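GH5 (Bacteroidetes bacterium AC2a, PDB 4YHE) is a family 5 glycoside hydrolase, a cellulase that probably cuts beta-glucosidic bonds in cellulose-type chains. Local coordinates at residues N132-I135 and K136-L139; G69-P72 and T73-I76. All coordinates share one frame; numbering follows the deposited sequence.

How the contacts relate
Both contacts belong to the parallel eight-stranded beta/alpha barrel, and both are local. Contact 1 is a run of regular helix within 129-149, partly buried because one flank packs against helix 181-199 while other residues face outward. Contact 2 is a surface turn in the connection between strand 57-60 and helix 78-93, with Y74 the one buried residue among those that touch. Backbone bonds repeat evenly in contact 1, where N132 and K136 reach E188 and W189 on helix 181-199; contact 2 relies on a cis proline, a bridging water and an aromatic ring. They meet where Y74 packs on the helix, its CE1 3.2 Å from E138 OE1.

Contact 1 of 2, residues N132-I135 and K136-L139; sequences NQLI and KQEL
Along two turns of helix 129-149, one of the helices surrounding the barrel, N132 and K136 meet one turn apart on the flank facing helix 181-199. K136 has CG anti to its carbonyl carbon (chi1 -78°) and is extended beyond it, which carries the chain back along the helix: CG passes 3.3 Å from N132 O, and CE comes 3.5 Å from N132 OD1, across the carboxamide. ND2 of N132 and NZ of K136 end 3.3 Å apart. Both are donors, and E188 OE1 reconciles them, taking a hydrogen bond from the amide and a salt bridge from the ammonium; OD1 accepts from W189 NE1. With an alanine in place of K136, E188 would probably lose its charged mate and the N132 amide the methylenes lying against it.

The backbone follows the alpha-helical pattern, from K136 N to N132 O (2.9 Å) through L139 N to I135 O (2.9 Å, nearly straight at 165°). L134 O takes two donors, E138 N at 3.1 Å and, weakly, a water that also donates to E138 OE1 at 2.8 Å. On the buried side I135 CG2 lies 4.2 Å from L139 CD1. Such backbone bonding is characteristic of any alpha-helix; in this outer helix of the beta/alpha barrel, N132 and K136 join helix 129-149 to helix 181-199 through E188 and W189.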
loop_
_atom_site.group_PDB
_atom_site.type_symbol
_atom_site.label_atom_id
_atom_site.label_comp_id
_atom_site.label_asym_id
_atom_site.label_seq_id
_atom_site.Cartn_x
_atom_site.Cartn_y
_atom_site.Cartn_z
ATOM N N ASN A 132 19.665 -10.311 12.668
ATOM C CA ASN A 132 19.421 -9.869 11.295
ATOM C C ASN A 132 19.557 -11.031 10.300
ATOM O O ASN A 132 18.721 -11.205 9.397
ATOM C CB ASN A 132 20.388 -8.718 10.950
ATOM C CG ASN A 132 20.020 -8.001 9.661
ATOM O OD1 ASN A 132 18.877 -8.037 9.221
ATOM N ND2 ASN A 132 20.997 -7.341 9.055
ATOM N N GLN A 133 20.606 -11.825 10.475
ATOM C CA GLN A 133 20.805 -13.052 9.701
ATOM C C GLN A 133 19.618 -14.020 9.791
ATOM O O GLN A 133 19.236 -14.601 8.783
ATOM C CB GLN A 133 22.096 -13.785 10.150
ATOM C CG GLN A 133 23.370 -13.302 9.451
ATOM C CD GLN A 133 24.676 -13.587 10.216
ATOM O OE1 GLN A 133 24.721 -14.371 11.180
ATOM N NE2 GLN A 133 25.751 -12.936 9.780
ATOM N N LEU A 134 19.076 -14.218 10.989
ATOM C CA LEU A 134 17.916 -15.105 11.188
ATOM C C LEU A 134 16.670 -14.589 10.475
ATOM O O LEU A 134 15.923 -15.363 9.866
ATOM C CB LEU A 134 17.563 -15.224 12.676
ATOM C CG LEU A 134 18.418 -16.078 13.615
ATOM C CD1 LEU A 134 17.834 -15.998 15.023
ATOM C CD2 LEU A 134 18.474 -17.519 13.142
ATOM N N ILE A 135 16.439 -13.282 10.597
ATOM C CA ILE A 135 15.255 -12.658 10.012
ATOM C C ILE A 135 15.382 -12.806 8.494
ATOM O O ILE A 135 14.412 -13.133 7.799
ATOM C CB ILE A 135 15.126 -11.188 10.474
ATOM C CG1 ILE A 135 14.658 -11.160 11.925
ATOM C CG2 ILE A 135 14.180 -10.393 9.572
ATOM C CD1 ILE A 135 14.860 -9.843 12.628
ATOM N N LYS A 136 16.595 -12.622 7.981
ATOM C CA LYS A 136 16.820 -12.748 6.550
ATOM C C LYS A 136 16.594 -14.155 6.010
ATOM O O LYS A 136 16.115 -14.330 4.874
ATOM C CB LYS A 136 18.221 -12.272 6.188
ATOM C CG LYS A 136 18.367 -10.769 6.120
ATOM C CD LYS A 136 19.847 -10.406 5.961
ATOM C CE LYS A 136 20.086 -8.930 6.096
ATOM N NZ LYS A 136 21.536 -8.586 6.010
ATOM N N GLN A 137 16.961 -15.156 6.807
ATOM C CA GLN A 137 16.731 -16.567 6.443
ATOM C C GLN A 137 15.227 -16.865 6.367
ATOM O O GLN A 137 14.777 -17.533 5.429
ATOM C CB GLN A 137 17.388 -17.510 7.468
ATOM C CG GLN A 137 18.905 -17.582 7.368
ATOM C CD GLN A 137 19.580 -18.357 8.511
ATOM O OE1 GLN A 137 19.106 -18.390 9.640
ATOM N NE2 GLN A 137 20.722 -18.953 8.210
ATOM N N GLU A 138 14.466 -16.356 7.350
ATOM C CA GLU A 138 12.991 -16.519 7.371
ATOM C C GLU A 138 12.358 -15.833 6.151
ATOM O O GLU A 138 11.535 -16.438 5.448
ATOM C CB GLU A 138 12.395 -16.052 8.707
ATOM C CG GLU A 138 10.896 -16.299 8.845
ATOM C CD GLU A 138 10.350 -16.274 10.272
ATOM O OE1 GLU A 138 11.111 -16.102 11.280
ATOM O OE2 GLU A 138 9.111 -16.467 10.391
ATOM N N LEU A 139 12.813 -14.612 5.852
ATOM C CA LEU A 139 12.341 -13.870 4.674
ATOM C C LEU A 139 12.597 -14.635 3.393
ATOM O O LEU A 139 11.732 -14.731 2.522
ATOM C CB LEU A 139 12.995 -12.461 4.601
ATOM C CG LEU A 139 12.421 -11.350 5.503
ATOM C CD1 LEU A 139 13.317 -10.131 5.467
ATOM C CD2 LEU A 139 10.996 -10.960 5.092
HETATM O O HOH W 1 13.689 -15.264 11.912
#

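Contact 2 of 2, residues G69-P72 and T73-I76; sequences GNAP and TYAI
Y74 folds its ring back against the turn that precedes it, so that A71 sits over one face. The A71 CA lies 3.9 Å from the ring centroid and only 13° off the normal, a CH-pi contact over the middle of the ring, while A71 CB reaches the phenol end, 3.4 Å from Y74 CZ. Y74 CG stands anti to its carbonyl carbon and beside its backbone N (chi1 -59°), a setting that swings the ring back toward A71. P72 O approaches the ring obliquely, 3.4 Å from CD2. E138 of helix 129-149 lies on the opposite side of the ring plane from A71, and M141 of that helix touches the ring too, which wedges it between its own turn and the helix.

The backbone makes this fold-back possible. The peptide between A71 and P72 is cis; the chain reverses there, and Y74 N, four residues on, donates to N70 O at 3.0 Å, coming from above the carbonyl plane. G69 O faces the CA of Y74 in an almost linear CA-H...O contact, and the two arms are tied again where G69 N donates to A75 O at 2.7 Å. A water fills the corner between them: it donates to N70 O (2.8 Å), accepts from A75 N (2.7 Å) and is hydrogen-bonded to T73 OG1, which chi1 of 52° places between backbone N and carbonyl carbon. Beyond the turn, Q145 holds both Y74 O and I76 N through its side-chain amide.

The torsions of A71 and P72 come close to a type VIa turn at N70-T73, with the closing bond taken one residue later by Y74 N; this cis-proline reversal is set in a beta-alpha loop of the barrel and packed onto a barrel helix through one tyrosine.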
loop_
_atom_site.group_PDB
_atom_site.type_symbol
_atom_site.label_atom_id
_atom_site.label_comp_id
_atom_site.label_asym_id
_atom_site.label_seq_id
_atom_site.Cartn_x
_atom_site.Cartn_y
_atom_site.Cartn_z
ATOM N N GLY A 69 5.975 -22.349 10.091
ATOM C CA GLY A 69 6.553 -23.400 10.936
ATOM C C GLY A 69 7.864 -22.963 11.560
ATOM O O GLY A 69 8.356 -21.854 11.309
ATOM N N ASN A 70 8.452 -23.859 12.353
ATOM C CA ASN A 70 9.716 -23.584 13.020
ATOM C C ASN A 70 10.855 -23.460 12.038
ATOM O O ASN A 70 10.795 -23.972 10.915
ATOM C CB ASN A 70 10.042 -24.696 14.053
ATOM C CG ASN A 70 9.085 -24.692 15.230
ATOM O OD1 ASN A 70 8.399 -23.704 15.473
ATOM N ND2 ASN A 70 9.016 -25.807 15.957
ATOM N N ALA A 71 11.915 -22.782 12.480
ATOM C CA ALA A 71 13.164 -22.779 11.758
ATOM C C ALA A 71 13.626 -24.236 11.708
ATOM O O ALA A 71 13.260 -25.022 12.583
ATOM C CB ALA A 71 14.200 -21.901 12.458
ATOM N N PRO A 72 14.412 -24.602 10.691
ATOM C CA PRO A 72 14.985 -23.741 9.667
ATOM C C PRO A 72 14.168 -23.610 8.366
ATOM O O PRO A 72 14.494 -22.785 7.512
ATOM C CB PRO A 72 16.305 -24.443 9.366
ATOM C CG PRO A 72 15.990 -25.888 9.528
ATOM C CD PRO A 72 14.926 -25.978 10.591
ATOM N N THR A 73 13.135 -24.415 8.197
ATOM C CA THR A 73 12.392 -24.408 6.948
ATOM C C THR A 73 11.270 -23.350 6.906
ATOM O O THR A 73 10.835 -22.965 5.822
ATOM C CB THR A 73 11.783 -25.784 6.695
ATOM O OG1 THR A 73 11.055 -26.157 7.858
ATOM C CG2 THR A 73 12.884 -26.804 6.453
ATOM N N TYR A 74 10.796 -22.908 8.073
ATOM C CA TYR A 74 9.731 -21.909 8.148
ATOM C C TYR A 74 8.583 -22.274 7.187
ATOM O O TYR A 74 8.114 -21.455 6.382
ATOM C CB TYR A 74 10.283 -20.497 7.878
ATOM C CG TYR A 74 11.390 -20.040 8.834
ATOM C CD1 TYR A 74 11.094 -19.570 10.116
ATOM C CD2 TYR A 74 12.720 -20.043 8.436
ATOM C CE1 TYR A 74 12.102 -19.134 10.974
ATOM C CE2 TYR A 74 13.724 -19.613 9.269
ATOM C CZ TYR A 74 13.417 -19.155 10.534
ATOM O OH TYR A 74 14.440 -18.744 11.356
ATOM N N ALA A 75 8.122 -23.517 7.292
ATOM C CA ALA A 75 7.133 -24.041 6.355
ATOM C C ALA A 75 5.809 -23.283 6.507
ATOM O O ALA A 75 5.312 -23.133 7.621
ATOM C CB ALA A 75 6.907 -25.537 6.592
ATOM N N ILE A 76 5.244 -22.814 5.393
ATOM C CA ILE A 76 3.973 -22.121 5.443
ATOM C C ILE A 76 2.840 -23.132 5.411
ATOM O O ILE A 76 2.780 -23.974 4.528
ATOM C CB ILE A 76 3.780 -21.177 4.235
ATOM C CG1 ILE A 76 4.856 -20.075 4.241
ATOM C CG2 ILE A 76 2.365 -20.593 4.237
ATOM C CD1 ILE A 76 4.810 -19.212 2.999
HETATM O O HOH W 2 8.897 -25.186 9.260
#